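Local coordinates for 70 KDA protein (Xanthomonas sp., PDB 4B2N) that cleaves rubber oxidatively as a dioxygenase related to c-type cytochromes, carrying two covalently bound haem c groups, at residues L143-L154 with G164-Q175; D217-R227 with P615-R626. All blocks are in the same frame, centred on the assembly; numbering follows the deposited sequence.

Contact 1 of 2, residues L143-L154 with G164-Q175; sequences LYPAPFRNPYPL and GGSGQLPLGLIQ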
loop_
_atom_site.group_PDB
_atom_site.type_symbol
_atom_site.label_atom_id
_atom_site.label_comp_id
_atom_site.label_asym_id
_atom_site.label_seq_id
_atom_site.Cartn_x
_atom_site.Cartn_y
_atom_site.Cartn_z
ATOM N N LEU A 143 11.331 1.292 11.000
ATOM C CA LEU A 143 11.932 1.821 9.750
ATOM C C LEU A 143 13.350 1.206 9.581
ATOM O O LEU A 143 13.681 0.203 10.285
ATOM C CB LEU A 143 11.996 3.376 9.831
ATOM C CG LEU A 143 10.615 3.980 10.086
ATOM C CD1 LEU A 143 10.732 5.495 10.218
ATOM C CD2 LEU A 143 9.624 3.592 8.961
ATOM N N TYR A 144 14.163 1.720 8.659
ATOM C CA TYR A 144 15.460 1.072 8.305
ATOM C C TYR A 144 16.473 2.170 8.005
ATOM O O TYR A 144 16.081 3.253 7.578
ATOM C CB TYR A 144 15.293 0.203 7.062
ATOM C CG TYR A 144 14.145 -0.757 7.239
ATOM C CD1 TYR A 144 12.839 -0.328 6.983
ATOM C CD2 TYR A 144 14.356 -2.044 7.776
ATOM C CE1 TYR A 144 11.752 -1.162 7.176
ATOM C CE2 TYR A 144 13.289 -2.927 7.957
ATOM C CZ TYR A 144 11.969 -2.437 7.723
ATOM O OH TYR A 144 10.886 -3.246 7.918
ATOM N N PRO A 145 17.782 1.869 8.136
ATOM C CA PRO A 145 18.827 2.720 7.561
ATOM C C PRO A 145 18.597 2.830 6.079
ATOM O O PRO A 145 18.305 1.844 5.366
ATOM C CB PRO A 145 20.167 2.029 7.924
ATOM C CG PRO A 145 19.808 0.709 8.522
ATOM C CD PRO A 145 18.302 0.647 8.806
ATOM N N ALA A 146 18.567 4.066 5.641
ATOM C CA ALA A 146 18.240 4.333 4.244
ATOM C C ALA A 146 19.413 3.968 3.350
ATOM O O ALA A 146 20.536 4.103 3.746
ATOM C CB ALA A 146 17.913 5.850 4.079
ATOM N N PRO A 147 19.133 3.531 2.109
ATOM C CA PRO A 147 20.185 3.287 1.148
ATOM C C PRO A 147 20.568 4.560 0.356
ATOM O O PRO A 147 21.306 4.460 -0.593
ATOM C CB PRO A 147 19.535 2.268 0.184
ATOM C CG PRO A 147 18.103 2.657 0.224
ATOM C CD PRO A 147 17.810 3.355 1.528
ATOM N N PHE A 148 20.078 5.731 0.750
ATOM C CA PHE A 148 20.501 6.947 0.140
ATOM C C PHE A 148 20.741 7.958 1.274
ATOM O O PHE A 148 20.344 7.712 2.430
ATOM C CB PHE A 148 19.484 7.517 -0.843
ATOM C CG PHE A 148 18.077 7.544 -0.311
ATOM C CD1 PHE A 148 17.210 6.433 -0.540
ATOM C CD2 PHE A 148 17.591 8.670 0.341
ATOM C CE1 PHE A 148 15.876 6.459 -0.046
ATOM C CE2 PHE A 148 16.251 8.698 0.840
ATOM C CZ PHE A 148 15.439 7.583 0.667
ATOM N N ARG A 149 21.354 9.065 0.908
ATOM C CA ARG A 149 21.635 10.146 1.891
ATOM C C ARG A 149 20.258 10.829 2.059
ATOM O O ARG A 149 19.592 11.187 1.054
ATOM C CB ARG A 149 22.674 11.116 1.334
ATOM C CG ARG A 149 22.960 12.301 2.237
ATOM C CD ARG A 149 23.890 13.256 1.516
ATOM N NE ARG A 149 23.916 14.385 2.355
ATOM C CZ ARG A 149 23.261 15.493 2.099
ATOM N NH1 ARG A 149 22.608 15.659 0.940
ATOM N NH2 ARG A 149 23.362 16.440 3.009
ATOM N N ASN A 150 19.810 10.923 3.311
ATOM C CA ASN A 150 18.422 11.311 3.612
ATOM C C ASN A 150 18.567 12.354 4.713
ATOM O O ASN A 150 18.430 12.069 5.869
ATOM C CB ASN A 150 17.694 10.060 4.082
ATOM C CG ASN A 150 16.168 10.307 4.295
ATOM O OD1 ASN A 150 15.494 9.496 5.003
ATOM N ND2 ASN A 150 15.645 11.395 3.786
ATOM N N PRO A 151 18.909 13.593 4.351
ATOM C CA PRO A 151 19.478 14.501 5.396
ATOM C C PRO A 151 18.441 15.301 6.204
ATOM O O PRO A 151 17.300 15.543 5.749
ATOM C CB PRO A 151 20.366 15.446 4.547
ATOM C CG PRO A 151 19.616 15.590 3.265
ATOM C CD PRO A 151 18.998 14.191 2.997
ATOM N N TYR A 152 18.850 15.753 7.390
ATOM C CA TYR A 152 18.038 16.740 8.120
ATOM C C TYR A 152 19.021 17.655 8.855
ATOM O O TYR A 152 20.143 17.235 9.094
ATOM C CB TYR A 152 17.092 16.056 9.107
ATOM C CG TYR A 152 17.712 15.568 10.400
ATOM C CD1 TYR A 152 17.757 16.457 11.555
ATOM C CD2 TYR A 152 18.219 14.260 10.510
ATOM C CE1 TYR A 152 18.288 16.004 12.779
ATOM C CE2 TYR A 152 18.720 13.825 11.726
ATOM C CZ TYR A 152 18.729 14.695 12.835
ATOM O OH TYR A 152 19.200 14.300 14.039
ATOM N N PRO A 153 18.611 18.925 9.144
ATOM C CA PRO A 153 19.627 19.811 9.748
ATOM C C PRO A 153 19.680 19.646 11.276
ATOM O O PRO A 153 18.631 19.606 11.952
ATOM C CB PRO A 153 19.084 21.224 9.403
ATOM C CG PRO A 153 17.581 21.022 9.420
ATOM C CD PRO A 153 17.388 19.674 8.758
ATOM N N LEU A 154 20.897 19.524 11.794
ATOM C CA LEU A 154 21.155 19.598 13.239
ATOM C C LEU A 154 20.844 21.023 13.677
ATOM O O LEU A 154 20.900 21.939 12.836
ATOM C CB LEU A 154 22.619 19.247 13.500
ATOM C CG LEU A 154 23.138 17.898 12.938
ATOM C CD1 LEU A 154 24.430 17.572 13.677
ATOM C CD2 LEU A 154 22.170 16.723 13.050
ATOM N N GLY A 164 20.909 20.099 2.893
ATOM C CA GLY A 164 19.925 19.372 3.647
ATOM C C GLY A 164 20.270 19.196 5.109
ATOM O O GLY A 164 19.423 18.882 5.907
ATOM N N GLY A 165 21.527 19.388 5.457
ATOM C CA GLY A 165 21.954 19.226 6.841
ATOM C C GLY A 165 22.907 18.053 6.951
ATOM O O GLY A 165 23.026 17.265 6.014
ATOM N N SER A 166 23.594 17.939 8.099
ATOM C CA SER A 166 24.450 16.791 8.339
ATOM C C SER A 166 23.821 15.649 9.133
ATOM O O SER A 166 24.440 14.586 9.251
ATOM C CB SER A 166 25.744 17.268 8.982
ATOM O OG SER A 166 25.428 17.714 10.272
ATOM N N GLY A 167 22.553 15.760 9.568
ATOM C CA GLY A 167 21.878 14.622 10.192
ATOM C C GLY A 167 21.343 13.677 9.084
ATOM O O GLY A 167 21.241 14.092 7.935
ATOM N N GLN A 168 21.096 12.408 9.436
ATOM C CA GLN A 168 20.549 11.418 8.547
ATOM C C GLN A 168 19.276 10.867 9.178
ATOM O O GLN A 168 19.267 10.485 10.377
ATOM C CB GLN A 168 21.595 10.260 8.330
ATOM C CG GLN A 168 21.065 8.980 7.633
ATOM C CD GLN A 168 21.056 9.151 6.115
ATOM O OE1 GLN A 168 21.316 10.275 5.585
ATOM N NE2 GLN A 168 20.603 8.095 5.406
ATOM N N LEU A 169 18.267 10.659 8.323
ATOM C CA LEU A 169 17.026 10.083 8.720
ATOM C C LEU A 169 16.912 8.663 8.214
ATOM O O LEU A 169 17.468 8.353 7.164
ATOM C CB LEU A 169 15.817 10.857 8.095
ATOM C CG LEU A 169 15.747 12.358 8.436
ATOM C CD1 LEU A 169 14.911 13.074 7.367
ATOM C CD2 LEU A 169 15.195 12.485 9.862
ATOM N N PRO A 170 16.174 7.796 8.945
ATOM C CA PRO A 170 15.922 6.454 8.385
ATOM C C PRO A 170 15.052 6.484 7.159
ATOM O O PRO A 170 14.286 7.462 6.943
ATOM C CB PRO A 170 15.070 5.767 9.472
ATOM C CG PRO A 170 15.368 6.467 10.718
ATOM C CD PRO A 170 15.604 7.929 10.299
ATOM N N LEU A 171 15.070 5.404 6.365
ATOM C CA LEU A 171 14.180 5.251 5.253
ATOM C C LEU A 171 12.792 5.356 5.795
ATOM O O LEU A 171 12.478 4.699 6.789
ATOM C CB LEU A 171 14.337 3.847 4.701
ATOM C CG LEU A 171 13.461 3.480 3.523
ATOM C CD1 LEU A 171 13.645 4.373 2.284
ATOM C CD2 LEU A 171 13.694 1.969 3.277
ATOM N N GLY A 172 11.930 6.143 5.195
ATOM C CA GLY A 172 10.581 6.214 5.829
ATOM C C GLY A 172 10.260 7.528 6.478
ATOM O O GLY A 172 9.090 7.855 6.694
ATOM N N LEU A 173 11.295 8.265 6.833
ATOM C CA LEU A 173 11.083 9.662 7.263
ATOM C C LEU A 173 11.791 10.483 6.211
ATOM O O LEU A 173 12.737 9.998 5.526
ATOM C CB LEU A 173 11.719 10.023 8.621
ATOM C CG LEU A 173 11.118 9.278 9.843
ATOM C CD1 LEU A 173 11.847 9.549 11.163
ATOM C CD2 LEU A 173 9.595 9.494 9.999
ATOM N N ILE A 174 11.371 11.763 6.132
ATOM C CA ILE A 174 11.974 12.641 5.164
ATOM C C ILE A 174 11.931 14.073 5.655
ATOM O O ILE A 174 10.964 14.498 6.302
ATOM C CB ILE A 174 11.289 12.470 3.739
ATOM C CG1 ILE A 174 12.157 13.109 2.641
ATOM C CG2 ILE A 174 9.833 13.039 3.750
ATOM C CD1 ILE A 174 11.632 12.941 1.193
ATOM N N GLN A 175 12.989 14.805 5.348
ATOM C CA GLN A 175 12.891 16.238 5.328
ATOM C C GLN A 175 12.566 16.696 3.877
ATOM O O GLN A 175 11.491 17.253 3.636
ATOM C CB GLN A 175 14.184 16.924 5.826
ATOM C CG GLN A 175 14.209 18.424 5.524
ATOM C CD GLN A 175 15.574 19.109 5.586
ATOM O OE1 GLN A 175 15.616 20.311 5.764
ATOM N NE2 GLN A 175 16.666 18.356 5.402
HETATM O O HOH W 1 18.975 6.326 7.206
HETATM O O HOH W 2 24.404 14.464 5.131
HETATM O O HOH W 3 15.617 14.332 3.903
#
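Leu171 meets the chain 144-148 along much of its length. Its N-H bonds to Tyr144 O at 2.7 Å, its CB lies beside the methyl of Ala146, and CD1 reaches the Phe148 ring at CE1, 3.8 Å away, the two side chains crossing at about a right angle. CG anti to the backbone N (chi1 179°) carries the leucine toward Phe148, and the turn at chi2 (59°) puts CD1 against the ring.

Asn150 is gripped through its backbone. The side-chain amide of Gln168 takes the place of a backbone partner here: OE1 accepts from Asn150 N at 2.8 Å in a nearly straight bond, while NE2 gives a hydrogen to Phe148 O, which lies in the amide plane. Two bonds thus fix the rotation of this amide, and NE2 also reaches a water shared with Ala146 N and Leu169 O. Asn150 O in turn receives Leu169 N at 2.8 Å.

These bonds lead into a short two-stranded antiparallel ribbon, 151-152 against 167-168, in which Tyr152 and Gly167 form the hydrogen-bonded pair. Beyond it a type II turn from Pro170 to Leu173 sends the chain into strand 173-174, which pairs with strand 186-189 just ahead of the CXXCH haem-attachment motif containing Cys191, Cys194 and His195.

Tyr152 swings its ring back over its partner strand, CG sitting between the backbone N and the carbonyl carbon (chi1 78°). Gly167 CA lies over one ring face, offset toward the rim, in a CH-pi contact, 4.0 Å from the ring centroid, and Leu169 CD2 packs against Tyr152 CD2 at 3.6 Å. The hydroxyl bonds to His118 ND1. Nearby, Gln175 NE2 donates to both Pro151 O and Gly164 O, each at 2.9 Å, while its OE1 accepts from Gly185 N.

Contact 2 of 2, residues D217-R227 with P615-R626; sequences DAGLLASDMFR and PPPITDQQIKSR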
loop_
_atom_site.group_PDB
_atom_site.type_symbol
_atom_site.label_atom_id
_atom_site.label_comp_id
_atom_site.label_asym_id
_atom_site.label_seq_id
_atom_site.Cartn_x
_atom_site.Cartn_y
_atom_site.Cartn_z
ATOM N N ASP A 217 5.446 1.174 12.655
ATOM C CA ASP A 217 4.388 1.515 13.560
ATOM C C ASP A 217 3.967 2.960 13.325
ATOM O O ASP A 217 4.537 3.880 13.887
ATOM C CB ASP A 217 4.804 1.367 15.047
ATOM C CG ASP A 217 3.610 1.528 16.000
ATOM O OD1 ASP A 217 2.700 2.373 15.702
ATOM O OD2 ASP A 217 3.648 0.897 17.112
ATOM N N ALA A 218 2.922 3.167 12.528
ATOM C CA ALA A 218 2.529 4.538 12.154
ATOM C C ALA A 218 1.936 5.282 13.308
ATOM O O ALA A 218 2.155 6.498 13.439
ATOM C CB ALA A 218 1.567 4.537 10.987
ATOM N N GLY A 219 1.176 4.594 14.154
ATOM C CA GLY A 219 0.593 5.258 15.320
ATOM C C GLY A 219 1.634 5.795 16.292
ATOM O O GLY A 219 1.461 6.903 16.905
ATOM N N LEU A 220 2.713 5.029 16.484
ATOM C CA LEU A 220 3.676 5.427 17.499
ATOM C C LEU A 220 4.431 6.661 17.003
ATOM O O LEU A 220 4.719 7.594 17.762
ATOM C CB LEU A 220 4.610 4.263 17.759
ATOM C CG LEU A 220 5.644 4.465 18.844
ATOM C CD1 LEU A 220 5.005 4.863 20.179
ATOM C CD2 LEU A 220 6.430 3.137 19.047
ATOM N N LEU A 221 4.704 6.712 15.695
ATOM C CA LEU A 221 5.388 7.941 15.176
ATOM C C LEU A 221 4.503 9.158 15.346
ATOM O O LEU A 221 4.958 10.222 15.805
ATOM C CB LEU A 221 5.648 7.710 13.695
ATOM C CG LEU A 221 6.329 8.819 12.903
ATOM C CD1 LEU A 221 7.759 8.946 13.350
ATOM C CD2 LEU A 221 6.183 8.458 11.403
ATOM N N ALA A 222 3.224 9.005 14.992
ATOM C CA ALA A 222 2.219 10.093 15.099
ATOM C C ALA A 222 2.096 10.539 16.573
ATOM O O ALA A 222 2.153 11.745 16.903
ATOM C CB ALA A 222 0.825 9.608 14.550
ATOM N N SER A 223 2.003 9.547 17.467
ATOM C CA SER A 223 1.880 9.845 18.907
ATOM C C SER A 223 3.084 10.607 19.428
ATOM O O SER A 223 2.919 11.714 20.066
ATOM C CB SER A 223 1.699 8.534 19.682
ATOM O OG SER A 223 1.587 8.856 21.039
ATOM N N ASP A 224 4.287 10.090 19.147
ATOM C CA ASP A 224 5.494 10.814 19.554
ATOM C C ASP A 224 5.510 12.221 18.971
ATOM O O ASP A 224 5.801 13.200 19.685
ATOM C CB ASP A 224 6.809 10.099 19.210
ATOM C CG ASP A 224 6.987 8.781 19.978
ATOM O OD1 ASP A 224 6.250 8.496 20.960
ATOM O OD2 ASP A 224 7.911 8.046 19.599
ATOM N N MET A 225 5.289 12.322 17.662
ATOM C CA MET A 225 5.470 13.621 16.971
ATOM C C MET A 225 4.486 14.666 17.506
ATOM O O MET A 225 4.817 15.886 17.612
ATOM C CB MET A 225 5.230 13.409 15.461
ATOM C CG MET A 225 6.276 12.556 14.805
ATOM S SD MET A 225 7.756 13.495 14.758
ATOM C CE MET A 225 8.455 12.840 13.252
ATOM N N PHE A 226 3.320 14.167 17.875
ATOM C CA PHE A 226 2.216 15.008 18.333
ATOM C C PHE A 226 2.666 15.756 19.592
ATOM O O PHE A 226 2.209 16.875 19.815
ATOM C CB PHE A 226 0.889 14.227 18.593
ATOM C CG PHE A 226 -0.173 15.101 19.275
ATOM C CD1 PHE A 226 -0.773 16.131 18.567
ATOM C CD2 PHE A 226 -0.511 14.936 20.624
ATOM C CE1 PHE A 226 -1.707 16.969 19.183
ATOM C CE2 PHE A 226 -1.421 15.793 21.244
ATOM C CZ PHE A 226 -2.021 16.791 20.527
ATOM N N ARG A 227 3.567 15.151 20.385
ATOM C CA ARG A 227 3.991 15.757 21.661
ATOM C C ARG A 227 5.189 16.667 21.494
ATOM O O ARG A 227 5.712 17.166 22.462
ATOM C CB ARG A 227 4.318 14.691 22.713
ATOM C CG ARG A 227 3.122 13.786 23.038
ATOM C CD ARG A 227 3.346 12.982 24.319
ATOM N NE ARG A 227 4.428 12.023 24.223
ATOM C CZ ARG A 227 4.377 10.876 23.524
ATOM N NH1 ARG A 227 3.299 10.503 22.808
ATOM N NH2 ARG A 227 5.427 10.083 23.530
ATOM N N PRO A 615 -4.308 12.779 19.960
ATOM C CA PRO A 615 -3.672 11.468 19.976
ATOM C C PRO A 615 -3.215 11.100 21.388
ATOM O O PRO A 615 -2.672 11.935 22.152
ATOM C CB PRO A 615 -2.473 11.631 19.015
ATOM C CG PRO A 615 -2.880 12.760 18.096
ATOM C CD PRO A 615 -3.697 13.693 18.966
ATOM N N PRO A 616 -3.541 9.915 21.797
ATOM C CA PRO A 616 -3.093 9.427 23.112
ATOM C C PRO A 616 -1.540 9.273 23.086
ATOM O O PRO A 616 -1.019 8.797 22.076
ATOM C CB PRO A 616 -3.744 8.040 23.213
ATOM C CG PRO A 616 -4.006 7.656 21.805
ATOM C CD PRO A 616 -4.313 8.921 21.047
ATOM N N PRO A 617 -0.839 9.633 24.179
ATOM C CA PRO A 617 0.527 9.241 24.287
ATOM C C PRO A 617 0.577 7.699 24.384
ATOM O O PRO A 617 0.043 7.115 25.312
ATOM C CB PRO A 617 0.996 9.951 25.579
ATOM C CG PRO A 617 -0.235 10.068 26.445
ATOM C CD PRO A 617 -1.342 10.294 25.412
ATOM N N ILE A 618 1.200 7.042 23.417
ATOM C CA ILE A 618 1.231 5.578 23.441
ATOM C C ILE A 618 2.272 5.098 24.469
ATOM O O ILE A 618 3.414 5.512 24.404
ATOM C CB ILE A 618 1.505 5.025 22.039
ATOM C CG1 ILE A 618 0.338 5.380 21.115
ATOM C CG2 ILE A 618 1.724 3.527 22.152
ATOM C CD1 ILE A 618 0.477 4.854 19.696
ATOM N N THR A 619 1.874 4.264 25.432
ATOM C CA THR A 619 2.747 3.890 26.572
ATOM C C THR A 619 3.665 2.733 26.241
ATOM O O THR A 619 3.455 2.068 25.260
ATOM C CB THR A 619 1.915 3.446 27.781
ATOM O OG1 THR A 619 1.200 2.251 27.476
ATOM C CG2 THR A 619 0.891 4.583 28.220
ATOM N N ASP A 620 4.644 2.455 27.103
ATOM C CA ASP A 620 5.601 1.430 26.769
ATOM C C ASP A 620 4.889 0.095 26.880
ATOM O O ASP A 620 5.274 -0.808 26.199
ATOM C CB ASP A 620 6.815 1.480 27.690
ATOM C CG ASP A 620 7.662 2.745 27.484
ATOM O OD1 ASP A 620 7.679 3.271 26.340
ATOM O OD2 ASP A 620 8.287 3.210 28.473
ATOM N N GLN A 621 3.895 -0.035 27.766
ATOM C CA GLN A 621 3.179 -1.324 27.823
ATOM C C GLN A 621 2.350 -1.555 26.535
ATOM O O GLN A 621 2.269 -2.679 26.023
ATOM C CB GLN A 621 2.293 -1.476 29.120
ATOM C CG GLN A 621 2.980 -2.159 30.358
ATOM C CD GLN A 621 3.550 -3.654 30.194
ATOM O OE1 GLN A 621 2.931 -4.547 29.556
ATOM N NE2 GLN A 621 4.730 -3.919 30.826
ATOM N N GLN A 622 1.781 -0.489 25.994
ATOM C CA GLN A 622 1.054 -0.615 24.714
ATOM C C GLN A 622 2.003 -0.957 23.587
ATOM O O GLN A 622 1.652 -1.760 22.682
ATOM C CB GLN A 622 0.260 0.678 24.408
ATOM C CG GLN A 622 -0.927 0.892 25.361
ATOM C CD GLN A 622 -1.365 2.370 25.477
ATOM O OE1 GLN A 622 -0.793 3.283 24.862
ATOM N NE2 GLN A 622 -2.422 2.601 26.271
ATOM N N ILE A 623 3.232 -0.428 23.656
ATOM C CA ILE A 623 4.243 -0.703 22.615
ATOM C C ILE A 623 4.477 -2.224 22.628
ATOM O O ILE A 623 4.518 -2.843 21.574
ATOM C CB ILE A 623 5.496 0.164 22.845
ATOM C CG1 ILE A 623 5.149 1.588 22.488
ATOM C CG2 ILE A 623 6.721 -0.307 22.047
ATOM C CD1 ILE A 623 6.212 2.539 22.965
ATOM N N LYS A 624 4.507 -2.839 23.817
ATOM C CA LYS A 624 4.769 -4.266 23.881
ATOM C C LYS A 624 3.702 -5.030 23.152
ATOM O O LYS A 624 3.994 -5.996 22.438
ATOM C CB LYS A 624 4.951 -4.791 25.344
ATOM C CG LYS A 624 6.299 -4.417 25.910
ATOM C CD LYS A 624 6.578 -4.920 27.332
ATOM C CE LYS A 624 6.352 -6.449 27.407
ATOM N NZ LYS A 624 6.825 -6.981 28.746
ATOM N N SER A 625 2.474 -4.597 23.264
ATOM C CA SER A 625 1.402 -5.276 22.540
ATOM C C SER A 625 1.445 -4.995 21.027
ATOM O O SER A 625 1.178 -5.868 20.240
ATOM C CB SER A 625 0.091 -4.798 23.130
ATOM O OG SER A 625 0.030 -5.135 24.527
ATOM N N ARG A 626 1.775 -3.770 20.623
ATOM C CA ARG A 626 1.887 -3.410 19.170
ATOM C C ARG A 626 2.954 -4.256 18.428
ATOM O O ARG A 626 2.904 -4.413 17.202
ATOM C CB ARG A 626 2.289 -1.923 18.990
ATOM C CG ARG A 626 1.306 -0.946 19.599
ATOM C CD ARG A 626 1.779 0.526 19.258
ATOM N NE ARG A 626 0.505 1.073 19.190
ATOM C CZ ARG A 626 -0.182 1.522 18.183
ATOM N NH1 ARG A 626 0.318 1.928 16.973
ATOM N NH2 ARG A 626 -1.426 1.719 18.552
HETATM O O HOH W 4 4.084 8.038 22.487
HETATM O O HOH W 5 0.687 11.703 22.060
#
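Helices 218-226 and 620-626 run nearly antiparallel, at 160° with their axes 11.7 Å apart, and the proline-rich lead-in to the second runs alongside the first, bringing Pro617 CA within 5.6 Å of Ser223 CA. There the Ser223 OG, anti to the backbone N (chi1 180°), points out to the lead-in and donates to a lone pair of Pro616 O at 2.8 Å. One turn on, Phe226 turns one ring face to Pro615, whose CD stands over the ring centre, 3.6 Å from the centroid, in a CH-pi contact. Leu220 and Ile623 cross at about a right angle, their CD1 atoms 3.8 Å apart, and Ile618 adds its CB to the same apolar patch.

At the far end Arg626 NH1 forms a salt bridge with Asp217 OD1 at 2.7 Å, met on the syn side with the carboxylate and guanidinium planes nearly coplanar. Ile618 CD1 lies over the centre of one guanidinium face. Ser243 O also accepts from NH1, and Asp594 binds NH2, so the guanidinium is held from several directions.

Asp217 OD1 has a second donor, Leu220 N at 2.8 Å, which approaches from above the carboxylate plane. The aspartate is therefore the N-cap of helix 218-226 as well as the arginine's partner, and helix 620-626 begins in kind, with Thr619 and Gln622 forming a capping box.

After helix 133-141 the chain enters contact 1, which closes a short loop of nine residues, 155-163, and then passes through strand 186-189 to the attachment site of the first haem. Contact 2 opens only after this, at helix 218-226, and closes 387 residues later, past the attachment site of the second haem. The two contacts are therefore in series, neither nested nor crossed, yet they touch in space where Leu173 CD2 packs on Leu221 CD2 at 3.8 Å. Helix 133-141 lies against both: Pro170 of contact 1 meets it, as do Leu220 and Ile623 of contact 2. Contact 2, with Asp217 about 10 Å from the haem-bound Cys194 (side chain to side chain), ties the surroundings of the first haem to the C-terminal region.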